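PDB 3KD4: putative protease from Parabacteroides distasonis ATCC 8503, which is of unknown function but is probably an exported protease. Local coordinates for residues T217-K220 with R221-S225; V273-I276 with D277-L280; L293-V296 with M297-A301; K331-D335 with G336-Y340; V355-L358 with S359-I363. All coordinates share one frame; numbering follows the deposited sequence. Where two conformers were deposited one is given.

Contact 1 of 5, residues T217-K220 with R221-S225; sequences TLDK and RLKES. With PO4 (phosphate ion), chain E.
D219 and K223, one helical turn apart, form the salt bridge of this contact: K223 NZ lies 2.8 Å from D219 OD1, on the syn side and 24° out of the carboxylate plane. The lysine runs back along the helix over the D219 carbonyl and bends at its last torsion (chi4 56°), which turns the ammonium group onto the acid. A water accepts from K223 NZ at 2.8 Å and adds a weak link to D219 OD2. K220, a second lysine, reaches outward with its chain extended, and its NZ donates to phosphate O3 at 2.7 Å; the ion is probably from the crystallisation liquor.

T217 CG2 lies alongside R221 CD at 3.7 Å in the conformer described, whose guanidinium goes on to the carbonyl of G270. L218 CD1 comes within 4.3 Å of L222 CG, and both leucines face L288 of helix 287-300.

Backbone bonds run from R221 N to T217 O, L222 N to L218 O and K223 N to D219 O. Such i to i+4 pairing of amides, with an Asp-Lys bridge at the same spacing, is characteristic of alpha-helical turns, here in the C-terminal part of helix 211-222.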
loop_
_atom_site.group_PDB
_atom_site.type_symbol
_atom_site.label_atom_id
_atom_site.label_comp_id
_atom_site.label_asym_id
_atom_site.label_seq_id
_atom_site.Cartn_x
_atom_site.Cartn_y
_atom_site.Cartn_z
ATOM N N THR A 217 10.292 5.845 20.742
ATOM C CA THR A 217 9.099 5.632 21.538
ATOM C C THR A 217 8.350 4.351 21.151
ATOM O O THR A 217 7.927 3.585 22.018
ATOM C CB THR A 217 8.180 6.843 21.491
ATOM O OG1 THR A 217 8.878 7.918 22.165
ATOM C CG2 THR A 217 6.846 6.521 22.201
ATOM N N LEU A 218 8.183 4.121 19.862
ATOM C CA LEU A 218 7.540 2.897 19.403
ATOM C C LEU A 218 8.296 1.664 19.908
ATOM O O LEU A 218 7.710 0.722 20.456
ATOM C CB LEU A 218 7.417 2.877 17.883
ATOM C CG LEU A 218 6.783 1.642 17.217
ATOM C CD1 LEU A 218 5.328 1.399 17.724
ATOM C CD2 LEU A 218 6.807 1.776 15.686
ATOM N N ASP A 219 9.599 1.693 19.755
ATOM C CA ASP A 219 10.423 0.592 20.192
ATOM C C ASP A 219 10.256 0.308 21.685
ATOM O O ASP A 219 10.128 -0.843 22.082
ATOM C CB ASP A 219 11.855 0.933 19.898
ATOM C CG ASP A 219 12.778 -0.280 19.865
ATOM O OD1 ASP A 219 12.356 -1.467 19.906
ATOM O OD2 ASP A 219 13.966 0.009 19.728
ATOM N N LYS A 220 10.247 1.364 22.504
ATOM C CA LYS A 220 10.122 1.189 23.964
ATOM C C LYS A 220 8.809 0.509 24.290
ATOM O O LYS A 220 8.767 -0.365 25.115
ATOM C CB LYS A 220 10.206 2.519 24.719
ATOM C CG LYS A 220 11.616 3.072 24.756
ATOM C CD LYS A 220 11.705 4.512 25.342
ATOM C CE LYS A 220 13.109 5.143 25.069
ATOM N NZ LYS A 220 13.191 6.519 25.651
ATOM N N ARG A 221 7.751 0.939 23.628
ATOM C CA ARG A 221 6.424 0.393 23.843
ATOM C C ARG A 221 6.383 -1.059 23.364
ATOM O O ARG A 221 5.765 -1.914 24.014
ATOM C CB ARG A 221 5.365 1.287 23.162
ATOM C CG ARG A 221 5.329 2.717 23.780
ATOM C CD ARG A 221 4.483 3.765 23.029
ATOM N NE ARG A 221 3.183 4.045 23.633
ATOM C CZ ARG A 221 2.033 3.758 23.048
ATOM N NH1 ARG A 221 2.038 3.173 21.875
ATOM N NH2 ARG A 221 0.882 4.035 23.621
ATOM N N LEU A 222 7.050 -1.337 22.242
ATOM C CA LEU A 222 7.087 -2.713 21.736
ATOM C C LEU A 222 7.739 -3.624 22.764
ATOM O O LEU A 222 7.279 -4.752 22.968
ATOM C CB LEU A 222 7.821 -2.804 20.411
ATOM C CG LEU A 222 7.094 -2.239 19.197
ATOM C CD1 LEU A 222 7.871 -2.500 17.932
ATOM C CD2 LEU A 222 5.705 -2.805 19.082
ATOM N N LYS A 223 8.783 -3.109 23.423
ATOM C CA LYS A 223 9.604 -3.880 24.360
ATOM C C LYS A 223 9.007 -3.976 25.758
ATOM O O LYS A 223 9.526 -4.692 26.583
ATOM C CB LYS A 223 11.025 -3.312 24.446
ATOM C CG LYS A 223 11.885 -3.519 23.186
ATOM C CD LYS A 223 13.081 -2.569 23.165
ATOM C CE LYS A 223 14.294 -3.064 22.321
ATOM N NZ LYS A 223 14.129 -3.422 20.842
ATOM N N GLU A 224 7.901 -3.298 26.007
ATOM C CA GLU A 224 7.258 -3.322 27.310
ATOM C C GLU A 224 6.789 -4.708 27.764
ATOM O O GLU A 224 6.795 -4.939 28.944
ATOM C CB GLU A 224 6.060 -2.368 27.365
ATOM C CG GLU A 224 6.422 -0.915 27.676
ATOM C CD GLU A 224 5.253 0.049 27.469
ATOM O OE1 GLU A 224 4.099 -0.425 27.306
ATOM O OE2 GLU A 224 5.495 1.286 27.450
ATOM N N SER A 225 6.344 -5.603 26.884
ATOM C CA SER A 225 6.044 -6.989 27.364
ATOM C C SER A 225 7.324 -7.834 27.477
ATOM O O SER A 225 8.216 -7.686 26.679
ATOM C CB SER A 225 5.026 -7.721 26.487
ATOM O OG SER A 225 5.410 -7.689 25.136
HETATM P P PO4 E . 16.569 7.896 24.632
HETATM O O1 PO4 E . 15.737 9.173 24.614
HETATM O O2 PO4 E . 17.600 7.963 25.752
HETATM O O3 PO4 E . 15.728 6.668 24.786
HETATM O O4 PO4 E . 17.416 7.693 23.383
HETATM O O HOH W 1 16.466 -2.414 19.675
#

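Contact 2 of 5, residues V273-I276 with D277-L280; sequences VRDI and DTVL
R274 lays its guanidinium beside V279, at the entry to helix 276-282, where D275 is the N-cap. V279 CG2 sits over one face of the guanidinium, 3.8 Å above its plane and offset toward the rim, and also lies 4.0 Å from R274 CB. The charged end of R274 is engaged beyond this turn, in a salt bridge with E289 and hydrogen bonds to Y284 O and S282 OG.

D275 does the capping. Its chi1 of 175° swings the carboxylate back over the first turn, and OD2 takes two bonds from T278: one from the backbone N at 3.3 Å, the other from OG1 at 3.2 Å. Both donors come on the anti side but from opposite faces of the carboxylate plane. D275 O meanwhile accepts from V279 N, with a weaker bond from T278 N, and D275 OD1 receives a water that is weakly held by D277 N.

I276 opens the helix, its N bonded to S225 OG and its side chain directed at helix 287-300. I276 O takes a nearly straight bond (174° at the hydrogen) from L280 N, and I276 CD1 touches V279 CG2 at 4.3 Å.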
loop_
_atom_site.group_PDB
_atom_site.type_symbol
_atom_site.label_atom_id
_atom_site.label_comp_id
_atom_site.label_asym_id
_atom_site.label_seq_id
_atom_site.Cartn_x
_atom_site.Cartn_y
_atom_site.Cartn_z
ATOM N N VAL A 273 0.951 -2.648 20.829
ATOM C CA VAL A 273 0.799 -4.058 20.543
ATOM C C VAL A 273 0.205 -4.703 21.749
ATOM O O VAL A 273 0.328 -4.169 22.848
ATOM C CB VAL A 273 2.170 -4.707 20.241
ATOM C CG1 VAL A 273 2.666 -4.271 18.842
ATOM C CG2 VAL A 273 3.241 -4.442 21.365
ATOM N N ARG A 274 -0.471 -5.837 21.558
ATOM C CA ARG A 274 -0.800 -6.672 22.689
ATOM C C ARG A 274 0.493 -7.225 23.242
ATOM O O ARG A 274 1.539 -7.232 22.590
ATOM C CB ARG A 274 -1.715 -7.828 22.319
ATOM C CG ARG A 274 -3.131 -7.382 21.984
ATOM C CD ARG A 274 -3.914 -8.555 21.423
ATOM N NE ARG A 274 -3.457 -8.885 20.081
ATOM C CZ ARG A 274 -3.554 -10.074 19.504
ATOM N NH1 ARG A 274 -4.142 -11.109 20.102
ATOM N NH2 ARG A 274 -3.063 -10.226 18.289
ATOM N N ASP A 275 0.413 -7.697 24.469
ATOM C CA ASP A 275 1.496 -8.427 25.045
ATOM C C ASP A 275 1.974 -9.507 24.064
ATOM O O ASP A 275 1.166 -10.273 23.564
ATOM C CB ASP A 275 0.974 -9.063 26.310
ATOM C CG ASP A 275 1.960 -9.936 26.928
ATOM O OD1 ASP A 275 2.807 -9.381 27.641
ATOM O OD2 ASP A 275 1.898 -11.153 26.680
ATOM N N ILE A 276 3.279 -9.576 23.796
ATOM C CA ILE A 276 3.760 -10.379 22.676
ATOM C C ILE A 276 3.497 -11.902 22.833
ATOM O O ILE A 276 3.217 -12.587 21.846
ATOM C CB ILE A 276 5.222 -10.055 22.363
ATOM C CG1 ILE A 276 5.286 -8.696 21.686
ATOM C CG2 ILE A 276 5.800 -10.962 21.296
ATOM C CD1 ILE A 276 4.731 -8.716 20.234
ATOM N N ASP A 277 3.572 -12.410 24.063
ATOM C CA ASP A 277 3.195 -13.812 24.327
ATOM C C ASP A 277 1.709 -14.079 24.040
ATOM O O ASP A 277 1.339 -15.163 23.646
ATOM C CB ASP A 277 3.538 -14.221 25.764
ATOM C CG ASP A 277 5.028 -14.415 25.983
ATOM O OD1 ASP A 277 5.851 -14.342 25.024
ATOM O OD2 ASP A 277 5.390 -14.629 27.163
ATOM N N THR A 278 0.861 -13.086 24.247
ATOM C CA THR A 278 -0.559 -13.198 23.954
ATOM C C THR A 278 -0.788 -13.235 22.441
ATOM O O THR A 278 -1.639 -13.969 21.964
ATOM C CB THR A 278 -1.296 -11.991 24.527
ATOM O OG1 THR A 278 -1.111 -11.987 25.941
ATOM C CG2 THR A 278 -2.773 -12.022 24.222
ATOM N N VAL A 279 -0.029 -12.418 21.698
ATOM C CA VAL A 279 -0.069 -12.450 20.236
ATOM C C VAL A 279 0.224 -13.860 19.789
ATOM O O VAL A 279 -0.578 -14.474 19.089
ATOM C CB VAL A 279 0.955 -11.473 19.570
ATOM C CG1 VAL A 279 0.941 -11.661 18.056
ATOM C CG2 VAL A 279 0.630 -10.045 19.925
ATOM N N LEU A 280 1.368 -14.358 20.235
ATOM C CA LEU A 280 1.843 -15.709 19.922
ATOM C C LEU A 280 0.706 -16.732 20.151
ATOM O O LEU A 280 0.285 -17.393 19.212
ATOM C CB LEU A 280 3.106 -16.021 20.742
ATOM C CG LEU A 280 3.774 -17.413 20.609
ATOM C CD1 LEU A 280 4.397 -17.627 19.217
ATOM C CD2 LEU A 280 4.818 -17.622 21.699
HETATM O O HOH W 2 5.113 -11.082 26.713
#

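Contact 3 of 5, residues L293-V296 with M297-A301; sequences LLNV and MLNAA
L294 and L298 lie side by side and point the same way, L294 CG being 3.9 Å from L298 CD1. Their first torsions differ: L294 has CG anti to its backbone N (chi1 178°), which brings CD1 toward the next turn, whereas L298 has CG beside its N (chi1 -66°) and leans back over L294 O. The two branched ends therefore meet between the turns. An alanine in place of L298 would remove CG and both methyls and is likely to open a gap beside L294 CD1, leaving that leucine freer to turn.

L293 and M297, a selenomethionine, repeat this alignment one residue earlier. The M297 chain runs back over L293 O and places its selenium 3.9 Å from L293 CD1, so the contact is made by the flank of the chain.

N295 and N299 are set differently, crossing with their amide planes nearly perpendicular. N295 O is gripped twice by N299, by N at 3.0 Å and by ND2 at 2.9 Å, the donors approaching from opposite faces of the carbonyl plane. ND2 stands 47° out of that plane, away from a lone-pair direction, and it donates to S305 O as well.

Regular backbone bonds, M297 N to L293 O and L298 N to L294 O among them, hold the frame. Helix 287-300 is thus packed on several sides: L293 meets I276 and L280 of helix 276-282, L294 and M297 face I251 and I255 of helix 244-258, V296 and A300 touch K231 of helix 228-238, and N295 and L298 rest on strand 305-312.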
loop_
_atom_site.group_PDB
_atom_site.type_symbol
_atom_site.label_atom_id
_atom_site.label_comp_id
_atom_site.label_asym_id
_atom_site.label_seq_id
_atom_site.Cartn_x
_atom_site.Cartn_y
_atom_site.Cartn_z
ATOM N N LEU A 293 6.951 -9.793 17.161
ATOM C CA LEU A 293 7.052 -11.208 17.534
ATOM C C LEU A 293 8.245 -11.901 16.830
ATOM O O LEU A 293 9.075 -12.599 17.448
ATOM C CB LEU A 293 5.741 -11.929 17.201
ATOM C CG LEU A 293 5.759 -13.428 17.513
ATOM C CD1 LEU A 293 6.122 -13.638 19.007
ATOM C CD2 LEU A 293 4.423 -14.143 17.139
ATOM N N LEU A 294 8.336 -11.685 15.532
ATOM C CA LEU A 294 9.417 -12.239 14.729
ATOM C C LEU A 294 10.773 -11.695 15.232
ATOM O O LEU A 294 11.712 -12.437 15.454
ATOM C CB LEU A 294 9.151 -11.847 13.271
ATOM C CG LEU A 294 10.111 -12.223 12.149
ATOM C CD1 LEU A 294 10.308 -13.750 12.051
ATOM C CD2 LEU A 294 9.618 -11.598 10.819
ATOM N N ASN A 295 10.858 -10.377 15.418
ATOM C CA ASN A 295 12.065 -9.757 15.971
ATOM C C ASN A 295 12.482 -10.355 17.336
ATOM O O ASN A 295 13.657 -10.712 17.535
ATOM C CB ASN A 295 11.822 -8.242 16.082
ATOM C CG ASN A 295 13.025 -7.494 16.595
ATOM O OD1 ASN A 295 14.131 -7.636 16.078
ATOM N ND2 ASN A 295 12.816 -6.716 17.641
ATOM N N VAL A 296 11.534 -10.485 18.254
ATOM C CA VAL A 296 11.818 -11.054 19.582
ATOM C C VAL A 296 12.325 -12.498 19.450
ATOM O O VAL A 296 13.300 -12.891 20.077
ATOM C CB VAL A 296 10.572 -11.036 20.470
ATOM C CG1 VAL A 296 10.744 -11.953 21.694
ATOM C CG2 VAL A 296 10.235 -9.574 20.884
HETATM N N MSE A 297 11.682 -13.269 18.591
HETATM C CA MSE A 297 12.029 -14.684 18.459
HETATM C C MSE A 297 13.369 -14.840 17.747
HETATM O O MSE A 297 14.226 -15.621 18.191
HETATM C CB MSE A 297 10.914 -15.426 17.737
HETATM C CG MSE A 297 9.676 -15.520 18.564
HETATM SE SE MSE A 297 8.252 -16.642 17.778
HETATM C CE MSE A 297 9.036 -18.362 18.308
ATOM N N LEU A 298 13.572 -14.112 16.647
ATOM C CA LEU A 298 14.891 -14.142 15.978
ATOM C C LEU A 298 16.030 -13.791 16.935
ATOM O O LEU A 298 17.004 -14.536 17.043
ATOM C CB LEU A 298 14.939 -13.224 14.766
ATOM C CG LEU A 298 14.035 -13.640 13.603
ATOM C CD1 LEU A 298 13.961 -12.494 12.571
ATOM C CD2 LEU A 298 14.526 -14.937 12.970
ATOM N N ASN A 299 15.901 -12.678 17.657
ATOM C CA ASN A 299 16.937 -12.302 18.623
ATOM C C ASN A 299 17.156 -13.364 19.690
ATOM O O ASN A 299 18.302 -13.649 20.039
ATOM C CB ASN A 299 16.650 -10.957 19.257
ATOM C CG ASN A 299 17.027 -9.805 18.336
ATOM O OD1 ASN A 299 18.194 -9.597 18.056
ATOM N ND2 ASN A 299 16.033 -9.078 17.845
ATOM N N ALA A 300 16.073 -13.959 20.183
ATOM C CA ALA A 300 16.189 -14.966 21.235
ATOM C C ALA A 300 16.921 -16.176 20.696
ATOM O O ALA A 300 17.598 -16.872 21.453
ATOM C CB ALA A 300 14.801 -15.343 21.799
ATOM N N ALA A 301 16.791 -16.419 19.390
ATOM C CA ALA A 301 17.448 -17.520 18.715
ATOM C C ALA A 301 18.897 -17.263 18.298
ATOM O O ALA A 301 19.503 -18.134 17.683
ATOM C CB ALA A 301 16.633 -17.949 17.493
#

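Contact 4 of 5, residues K331-D335 with G336-Y340; sequences KATVD and GKDQY
T333 and D338 are linked by a side-chain hydrogen bond across this beta hairpin, whose strands 331-334 and 337-340 are joined by a type I' turn from V334 to K337. The T333 hydroxyl donates to D338 OD1 at 2.6 Å, nearly in line with the carboxylate C-O bond. Their backbones form a non-hydrogen-bonded antiparallel pair, with CA atoms 4.3 Å apart, which brings the short side chains together on one face. On that same face the aliphatic part of K331 slants across the D338 carboxylate, CD being 3.5 Å from OD2; its ammonium group stays beyond salt-bridge range of D338 and has a long, weak ion pair with E306. K331 CB also lies 4.1 Å from CD1 of the Y340 ring.

On the other face, V334 CG2 packs 3.5 Å from Q339 NE2. Q339 CG stands between the backbone N and carbonyl carbon (chi1 65°), which throws the extended chain along the ladder toward V334, and its amide nitrogen is held by Q245 of helix 244-258.

The backbone ladder positions these groups. A332 and Q339 exchange two bonds, and so do V334 and K337, next to the turn. D335 and G336 form the bend, both with positive phi; a side chain at G336 would collide with the D335 carbonyl. Closing the turn, K337 N donates to V334 O at 3.1 Å from well above the carbonyl plane, 62° out of it.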
loop_
_atom_site.group_PDB
_atom_site.type_symbol
_atom_site.label_atom_id
_atom_site.label_comp_id
_atom_site.label_asym_id
_atom_site.label_seq_id
_atom_site.Cartn_x
_atom_site.Cartn_y
_atom_site.Cartn_z
ATOM N N LYS A 331 14.755 -6.777 9.861
ATOM C CA LYS A 331 16.101 -7.030 9.384
ATOM C C LYS A 331 16.689 -8.155 10.248
ATOM O O LYS A 331 16.613 -8.079 11.475
ATOM C CB LYS A 331 16.905 -5.730 9.574
ATOM C CG LYS A 331 18.385 -5.810 9.496
ATOM C CD LYS A 331 19.002 -4.389 9.540
ATOM C CE LYS A 331 18.999 -3.709 10.911
ATOM N NZ LYS A 331 20.239 -3.928 11.709
ATOM N N ALA A 332 17.270 -9.182 9.615
ATOM C CA ALA A 332 17.960 -10.278 10.324
ATOM C C ALA A 332 19.386 -10.402 9.801
ATOM O O ALA A 332 19.608 -10.483 8.601
ATOM C CB ALA A 332 17.236 -11.595 10.149
ATOM N N THR A 333 20.353 -10.403 10.705
ATOM C CA THR A 333 21.757 -10.536 10.301
ATOM C C THR A 333 22.157 -12.002 10.403
ATOM O O THR A 333 22.173 -12.551 11.497
ATOM C CB THR A 333 22.657 -9.705 11.183
ATOM O OG1 THR A 333 22.167 -8.366 11.168
ATOM C CG2 THR A 333 24.120 -9.736 10.676
ATOM N N VAL A 334 22.427 -12.622 9.259
ATOM C CA VAL A 334 22.691 -14.051 9.161
ATOM C C VAL A 334 24.134 -14.222 8.660
ATOM O O VAL A 334 24.444 -13.847 7.519
ATOM C CB VAL A 334 21.686 -14.702 8.197
ATOM C CG1 VAL A 334 22.052 -16.163 7.892
ATOM C CG2 VAL A 334 20.224 -14.549 8.748
ATOM N N ASP A 335 25.021 -14.734 9.517
ATOM C CA ASP A 335 26.453 -14.851 9.153
ATOM C C ASP A 335 26.992 -13.511 8.598
ATOM O O ASP A 335 27.603 -13.455 7.533
ATOM C CB ASP A 335 26.671 -15.969 8.125
ATOM C CG ASP A 335 26.040 -17.271 8.535
ATOM O OD1 ASP A 335 26.114 -17.636 9.741
ATOM O OD2 ASP A 335 25.481 -17.955 7.641
ATOM N N GLY A 336 26.717 -12.422 9.297
ATOM C CA GLY A 336 27.306 -11.132 8.925
ATOM C C GLY A 336 26.656 -10.424 7.739
ATOM O O GLY A 336 27.152 -9.370 7.307
ATOM N N LYS A 337 25.568 -10.991 7.209
ATOM C CA LYS A 337 24.856 -10.416 6.047
ATOM C C LYS A 337 23.363 -10.264 6.350
ATOM O O LYS A 337 22.687 -11.240 6.731
ATOM C CB LYS A 337 24.992 -11.296 4.810
ATOM C CG LYS A 337 26.454 -11.729 4.486
ATOM C CD LYS A 337 26.542 -12.448 3.133
ATOM C CE LYS A 337 27.821 -13.268 2.998
ATOM N NZ LYS A 337 28.005 -13.778 1.569
ATOM N N ASP A 338 22.849 -9.067 6.117
ATOM C CA ASP A 338 21.476 -8.783 6.413
ATOM C C ASP A 338 20.511 -9.322 5.375
ATOM O O ASP A 338 20.779 -9.281 4.202
ATOM C CB ASP A 338 21.280 -7.286 6.554
ATOM C CG ASP A 338 21.839 -6.748 7.823
ATOM O OD1 ASP A 338 22.192 -7.540 8.740
ATOM O OD2 ASP A 338 21.901 -5.495 7.907
ATOM N N GLN A 339 19.352 -9.799 5.834
ATOM C CA GLN A 339 18.246 -10.091 4.946
ATOM C C GLN A 339 17.008 -9.498 5.568
ATOM O O GLN A 339 16.944 -9.305 6.798
ATOM C CB GLN A 339 18.105 -11.618 4.698
ATOM C CG GLN A 339 17.748 -12.410 5.945
ATOM C CD GLN A 339 17.916 -13.909 5.738
ATOM O OE1 GLN A 339 16.966 -14.660 5.869
ATOM N NE2 GLN A 339 19.118 -14.336 5.411
ATOM N N TYR A 340 16.049 -9.172 4.719
ATOM C CA TYR A 340 14.834 -8.487 5.141
ATOM C C TYR A 340 13.616 -9.400 5.046
ATOM O O TYR A 340 13.451 -10.093 4.057
ATOM C CB TYR A 340 14.624 -7.230 4.303
ATOM C CG TYR A 340 15.858 -6.348 4.334
ATOM C CD1 TYR A 340 16.313 -5.813 5.538
ATOM C CD2 TYR A 340 16.590 -6.077 3.175
ATOM C CE1 TYR A 340 17.457 -5.001 5.594
ATOM C CE2 TYR A 340 17.728 -5.252 3.213
ATOM C CZ TYR A 340 18.148 -4.726 4.445
ATOM O OH TYR A 340 19.276 -3.988 4.522
#

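Contact 5 of 5, residues V355-L358 with S359-I363; sequences VVSL and SGTSI
V355-L358 and S359-I363 form a tight beta hairpin at the edge of the five-stranded antiparallel sheet, strand 353-357 pairing with the short, weakly bonded strand 362-363 through a type I turn from S357 to G360. The turn closes with G360 N donating to S357 O at 2.8 Å. G360 has positive phi, where a side chain would be jammed against the carbonyl of S359. Just past it, S357 N is bonded to T361 O, and farther out I363 N to V355 O.

S357 pairs twice with T361, through its backbone and through its side chain: S357 OG accepts from T361 N at 3.1 Å, an almost straight bond (160°). OG can do so because it sits between its own N and carbonyl carbon (chi1 73°), facing across the hairpin. An alanine here would remove this acceptor, and T361 N would probably lose its mate inside the turn. S359 OG, hydrogen-bonded to E306 of the neighbouring strand, lies 3.0 Å from S357 OG.

V356 CG1 packs over the turn, 3.6 Å from the carbonyl carbon of G360, and V355 CG1 approaches I363 CB. A water spans the open end, accepting from V355 N and donating to I363 O at 2.6 Å.

Polar atoms thus carry most of this contact, and S357, bonded through N, O and OG, probably helps set the course of the chain out of the turn.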
loop_
_atom_site.group_PDB
_atom_site.type_symbol
_atom_site.label_atom_id
_atom_site.label_comp_id
_atom_site.label_asym_id
_atom_site.label_seq_id
_atom_site.Cartn_x
_atom_site.Cartn_y
_atom_site.Cartn_z
ATOM N N VAL A 355 13.822 3.598 4.337
ATOM C CA VAL A 355 13.710 2.529 5.320
ATOM C C VAL A 355 14.552 2.918 6.517
ATOM O O VAL A 355 15.725 3.277 6.366
ATOM C CB VAL A 355 14.152 1.207 4.708
ATOM C CG1 VAL A 355 14.158 0.062 5.739
ATOM C CG2 VAL A 355 13.267 0.909 3.499
ATOM N N VAL A 356 13.942 2.906 7.697
ATOM C CA VAL A 356 14.653 3.305 8.922
ATOM C C VAL A 356 14.412 2.298 10.017
ATOM O O VAL A 356 13.238 1.944 10.286
ATOM C CB VAL A 356 14.187 4.689 9.396
ATOM C CG1 VAL A 356 15.051 5.150 10.572
ATOM C CG2 VAL A 356 14.204 5.705 8.258
ATOM N N SER A 357 15.477 1.809 10.662
ATOM C CA SER A 357 15.316 0.933 11.816
ATOM C C SER A 357 14.682 1.707 13.009
ATOM O O SER A 357 14.760 2.928 13.066
ATOM C CB SER A 357 16.669 0.376 12.246
ATOM O OG SER A 357 17.444 1.376 12.868
ATOM N N LEU A 358 14.051 1.003 13.935
ATOM C CA LEU A 358 13.483 1.639 15.145
ATOM C C LEU A 358 14.514 2.277 16.077
ATOM O O LEU A 358 14.176 3.168 16.864
ATOM C CB LEU A 358 12.604 0.669 15.943
ATOM C CG LEU A 358 11.345 0.105 15.257
ATOM C CD1 LEU A 358 10.296 -0.389 16.268
ATOM C CD2 LEU A 358 10.707 1.051 14.272
ATOM N N SER A 359 15.769 1.879 15.938
ATOM C CA SER A 359 16.862 2.546 16.621
ATOM C C SER A 359 17.321 3.752 15.810
ATOM O O SER A 359 18.236 4.408 16.220
ATOM C CB SER A 359 18.029 1.584 16.867
ATOM O OG SER A 359 18.528 1.069 15.648
ATOM N N GLY A 360 16.708 4.044 14.660
ATOM C CA GLY A 360 16.939 5.314 13.960
ATOM C C GLY A 360 17.917 5.416 12.809
ATOM O O GLY A 360 18.224 6.525 12.350
ATOM N N THR A 361 18.414 4.290 12.321
ATOM C CA THR A 361 19.377 4.257 11.229
ATOM C C THR A 361 18.666 4.072 9.892
ATOM O O THR A 361 17.896 3.128 9.707
ATOM C CB THR A 361 20.351 3.069 11.431
ATOM O OG1 THR A 361 20.989 3.224 12.690
ATOM C CG2 THR A 361 21.433 2.929 10.291
ATOM N N SER A 362 18.918 5.001 8.973
ATOM C CA SER A 362 18.448 4.884 7.607
ATOM C C SER A 362 19.212 3.741 6.911
ATOM O O SER A 362 20.388 3.511 7.169
ATOM C CB SER A 362 18.693 6.181 6.843
ATOM O OG SER A 362 18.080 7.265 7.531
ATOM N N ILE A 363 18.512 3.008 6.068
ATOM C CA ILE A 363 19.111 1.880 5.338
ATOM C C ILE A 363 18.928 2.080 3.838
ATOM O O ILE A 363 17.817 2.218 3.351
ATOM C CB ILE A 363 18.490 0.568 5.735
ATOM C CG1 ILE A 363 18.584 0.385 7.243
ATOM C CG2 ILE A 363 19.188 -0.606 4.980
ATOM C CD1 ILE A 363 17.975 -0.902 7.753
HETATM O O HOH W 3 16.276 4.223 2.936
#

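Contact 3 is the most deeply buried of the five, with leucines and a selenomethionine doing the packing; contact 4 lies at the surface, and contacts 1, 2 and 5 are intermediate. Contacts 4 and 5 are hairpins on the two outer edges of one five-stranded sheet, where Y340 and K331 reach I363. Contacts 1 to 3 belong to the helical side: L222 of contact 1 packs on V273 of contact 2, whose I276 and L280 pack on L293 of contact 3. Helix and sheet meet where L222 touches L358 and L298 touches A332. Salt bridge and capping bonds mark contacts 1 and 2, apolar packing contact 3, and backbone ladders with a hydroxyl bond the two hairpins.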